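Cobalamin (Vitamin B12) biosynthesis CbiX protein (Marinobacter aquaeolei, PDB 3LYH) probably acts as a metal-binding lyase of the CbiX/SirB chelatase family, which puts metal into sirohydrochlorin-type tetrapyrroles on the way to cobalamin or sirohaem. Local coordinates at the interface of chains A and B. Coordinates in Å, arbitrary orientation; residue numbers count along the deposited sequence, not the author numbering. Chains: chain A/B, Cobalamin (Vitamin B12) biosynthesis CbiX protein.

The interface of chains A and B. Residues chain A 6, 8, 66, 98, 100; chain B 120-121, 123-124.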
ATOM      1  N   HIS A   6     -14.467 -12.888 -18.355  1.00 28.13           N
ATOM      2  CA  HIS A   6     -14.076 -12.537 -16.976  1.00 25.57           C
ATOM      3  C   HIS A   6     -13.206 -11.268 -17.003  1.00 23.81           C
ATOM      4  O   HIS A   6     -12.432 -11.077 -17.933  1.00 27.20           O
ATOM      5  CB  HIS A   6     -13.338 -13.731 -16.305  1.00 24.72           C
ATOM      6  CG  HIS A   6     -12.638 -13.390 -15.019  1.00 18.65           C
ATOM      7  ND1 HIS A   6     -11.322 -12.999 -14.992  1.00 26.52           N
ATOM      8  CD2 HIS A   6     -13.072 -13.336 -13.734  1.00 21.35           C
ATOM      9  CE1 HIS A   6     -10.969 -12.720 -13.750  1.00 25.73           C
ATOM     10  NE2 HIS A   6     -12.009 -12.914 -12.966  1.00 16.66           N
ATOM     11  N   ILE A   8     -10.846  -8.450 -14.405  1.00 12.72           N
ATOM     12  CA  ILE A   8     -10.189  -8.175 -13.152  1.00 14.11           C
ATOM     13  C   ILE A   8     -10.217  -6.659 -12.897  1.00 12.31           C
ATOM     14  O   ILE A   8     -10.038  -5.824 -13.826  1.00 16.68           O
ATOM     15  CB  ILE A   8      -8.817  -8.962 -13.094  1.00 17.28           C
ATOM     16  CG1 ILE A   8      -8.344  -9.171 -11.641  1.00 21.91           C
ATOM     17  CG2 ILE A   8      -7.812  -8.340 -13.967  1.00 20.99           C
ATOM     18  CD1 ILE A   8      -7.470 -10.373 -11.422  1.00 18.14           C
ATOM     19  N   THR A  66     -13.111 -10.618 -10.784  1.00  9.44           N
ATOM     20  CA  THR A  66     -12.248 -10.724  -9.615  1.00  9.71           C
ATOM     21  C   THR A  66     -11.829  -9.315  -9.180  1.00 11.34           C
ATOM     22  O   THR A  66     -11.413  -8.527 -10.018  1.00 11.80           O
ATOM     23  CB  THR A  66     -11.004 -11.555  -9.933  1.00 11.44           C
ATOM     24  OG1 THR A  66     -11.432 -12.827 -10.387  1.00 11.83           O
ATOM     25  CG2 THR A  66     -10.093 -11.675  -8.692  1.00 10.93           C
ATOM     26  N   ARG A  98     -15.381 -12.559  -7.264  1.00 12.76           N
ATOM     27  CA  ARG A  98     -14.499 -13.114  -6.254  1.00 10.69           C
ATOM     28  C   ARG A  98     -13.705 -11.961  -5.669  1.00 12.14           C
ATOM     29  O   ARG A  98     -13.084 -11.194  -6.435  1.00 12.33           O
ATOM     30  CB  ARG A  98     -13.543 -14.156  -6.810  1.00 11.76           C
ATOM     31  CG  ARG A  98     -12.602 -14.674  -5.751  1.00 12.61           C
ATOM     32  CD  ARG A  98     -11.781 -15.871  -6.181  1.00 14.20           C
ATOM     33  NE  ARG A  98     -10.685 -15.538  -7.072  1.00 14.62           N
ATOM     34  CZ  ARG A  98      -9.486 -15.077  -6.725  1.00 12.44           C
ATOM     35  NH1 ARG A  98      -9.143 -14.838  -5.477  1.00 14.22           N
ATOM     36  NH2 ARG A  98      -8.593 -14.850  -7.694  1.00 13.41           N
ATOM     37  N   ALA A 100     -10.472 -11.089  -3.985  1.00 11.22           N
ATOM     38  CA  ALA A 100      -9.140 -11.493  -3.631  1.00  9.75           C
ATOM     39  C   ALA A 100      -8.693 -10.770  -2.359  1.00 11.58           C
ATOM     40  O   ALA A 100      -9.239  -9.719  -1.945  1.00 11.75           O
ATOM     41  CB  ALA A 100      -8.160 -11.127  -4.816  1.00 10.23           C
TER
ATOM     42  N   GLU B 120      -3.701 -13.719  -9.385  1.00 10.32           N
ATOM     43  CA  GLU B 120      -5.140 -13.795  -9.114  1.00  9.22           C
ATOM     44  C   GLU B 120      -5.947 -14.172 -10.340  1.00 10.19           C
ATOM     45  O   GLU B 120      -6.946 -14.860 -10.254  1.00 10.80           O
ATOM     46  CB  GLU B 120      -5.639 -12.476  -8.489  1.00  9.05           C
ATOM     47  CG  GLU B 120      -5.013 -12.169  -7.142  1.00 10.34           C
ATOM     48  CD  GLU B 120      -5.461 -13.083  -5.983  1.00 13.18           C
ATOM     49  OE1 GLU B 120      -6.293 -13.982  -6.190  1.00 13.48           O
ATOM     50  OE2 GLU B 120      -4.951 -12.909  -4.865  1.00 17.27           O
ATOM     51  N   LEU B 121      -5.518 -13.671 -11.490  1.00 10.72           N
ATOM     52  CA  LEU B 121      -6.173 -13.973 -12.734  1.00 11.61           C
ATOM     53  C   LEU B 121      -6.048 -15.459 -13.020  1.00 14.35           C
ATOM     54  O   LEU B 121      -7.038 -16.108 -13.351  1.00 16.19           O
ATOM     55  CB  LEU B 121      -5.612 -13.144 -13.872  1.00 13.80           C
ATOM     56  CG  LEU B 121      -6.247 -13.164 -15.246  1.00 19.66           C
ATOM     57  CD1 LEU B 121      -7.641 -12.547 -15.254  1.00 24.12           C
ATOM     58  CD2 LEU B 121      -5.320 -12.396 -16.206  1.00 22.14           C
ATOM     59  N   ARG B 123      -5.616 -17.843 -10.849  1.00 17.39           N
ATOM     60  CA  ARG B 123      -6.475 -18.467  -9.825  1.00 22.03           C
ATOM     61  C   ARG B 123      -7.946 -18.456 -10.234  1.00 24.30           C
ATOM     62  O   ARG B 123      -8.628 -19.480 -10.102  1.00 26.64           O
ATOM     63  CB  ARG B 123      -6.256 -17.768  -8.492  1.00 21.73           C
ATOM     64  CG  ARG B 123      -7.143 -18.213  -7.306  1.00 30.98           C
ATOM     65  CD  ARG B 123      -6.304 -18.453  -6.011  1.00 43.71           C
ATOM     66  NE  ARG B 123      -5.713 -17.251  -5.381  1.00 51.25           N
ATOM     67  CZ  ARG B 123      -4.421 -16.877  -5.404  1.00 54.44           C
ATOM     68  NH1 ARG B 123      -3.480 -17.567  -6.055  1.00 53.47           N
ATOM     69  NH2 ARG B 123      -4.057 -15.773  -4.761  1.00 55.63           N
ATOM     70  N   SER B 124      -8.416 -17.327 -10.770  1.00 19.31           N
ATOM     71  CA  SER B 124      -9.813 -17.201 -11.205  1.00 20.59           C
ATOM     72  C   SER B 124     -10.114 -17.881 -12.555  1.00 24.69           C
ATOM     73  O   SER B 124     -11.196 -18.453 -12.727  1.00 24.90           O
ATOM     74  CB  SER B 124     -10.222 -15.736 -11.300  1.00 17.30           C
ATOM     75  OG  SER B 124     -10.129 -15.076 -10.048  1.00 14.65           O
TER
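A:Arg98 meets B:Glu120 and B:Ser124 where the C-terminal helix of one CbiX-family chain (B, 107-125) lies across strands 6-12, 64-69 and 96-99 of the other. Two-fold symmetry repeats the exchange with the chains reversed, which suggests a dimer, although the crystal alone does not prove one in solution.

The charged contact is a salt bridge in which the guanidinium of A:Arg98 grips one carboxylate oxygen end-on. A:Arg98 NH2 lies 2.9 Å from B:Glu120 OE1 on the anti side of the carboxylate, and its NH1 reaches the same oxygen at 3.1 Å from the syn side, well out of the carboxylate plane. OE1 sits almost in the guanidinium plane, yet the two planar groups are turned 34° apart. The other oxygen, OE2, pairs within chain B with B:Arg123, which is poorly ordered.

A second grip is side-on: NE and NH2 of A:Arg98 both donate to the hydroxyl B:Ser124 OG, the NH2 bond being 2.8 Å long. The arginine chain is extended through chi1 and chi2, then bent at chi3 (76°), which turns its NE/NH2 edge to the helix. B:Ser124 OG also hydrogen-bonds A:Thr66 OG1 at 2.6 Å, with the donor undecided, and gives a longer bond to B:Glu120 O one helical turn back. A:His6, which also packs on the helix, bonds A:Thr66 OG1 through NE2 at 2.6 Å, which is likely to steady that hydroxyl. A leucine in place of A:Arg98 would probably leave the B:Glu120 carboxylate without its cross-chain countercharge and B:Ser124 OG with weaker anchorage.

Apolar packing flanks the polar groups. A:Thr66 CG2 and B:Arg123 CG approach opposite faces of the guanidinium, both towards its rim. B:Leu121 CD1 touches the A:His6 ring in plane at its edge, 3.7 Å from CE1, while A:Ile8 CD1 rests against the helix at B:Leu121 CA and B:Glu120 CB. A:Ala100 CB abuts B:Glu120 CD at 3.5 Å.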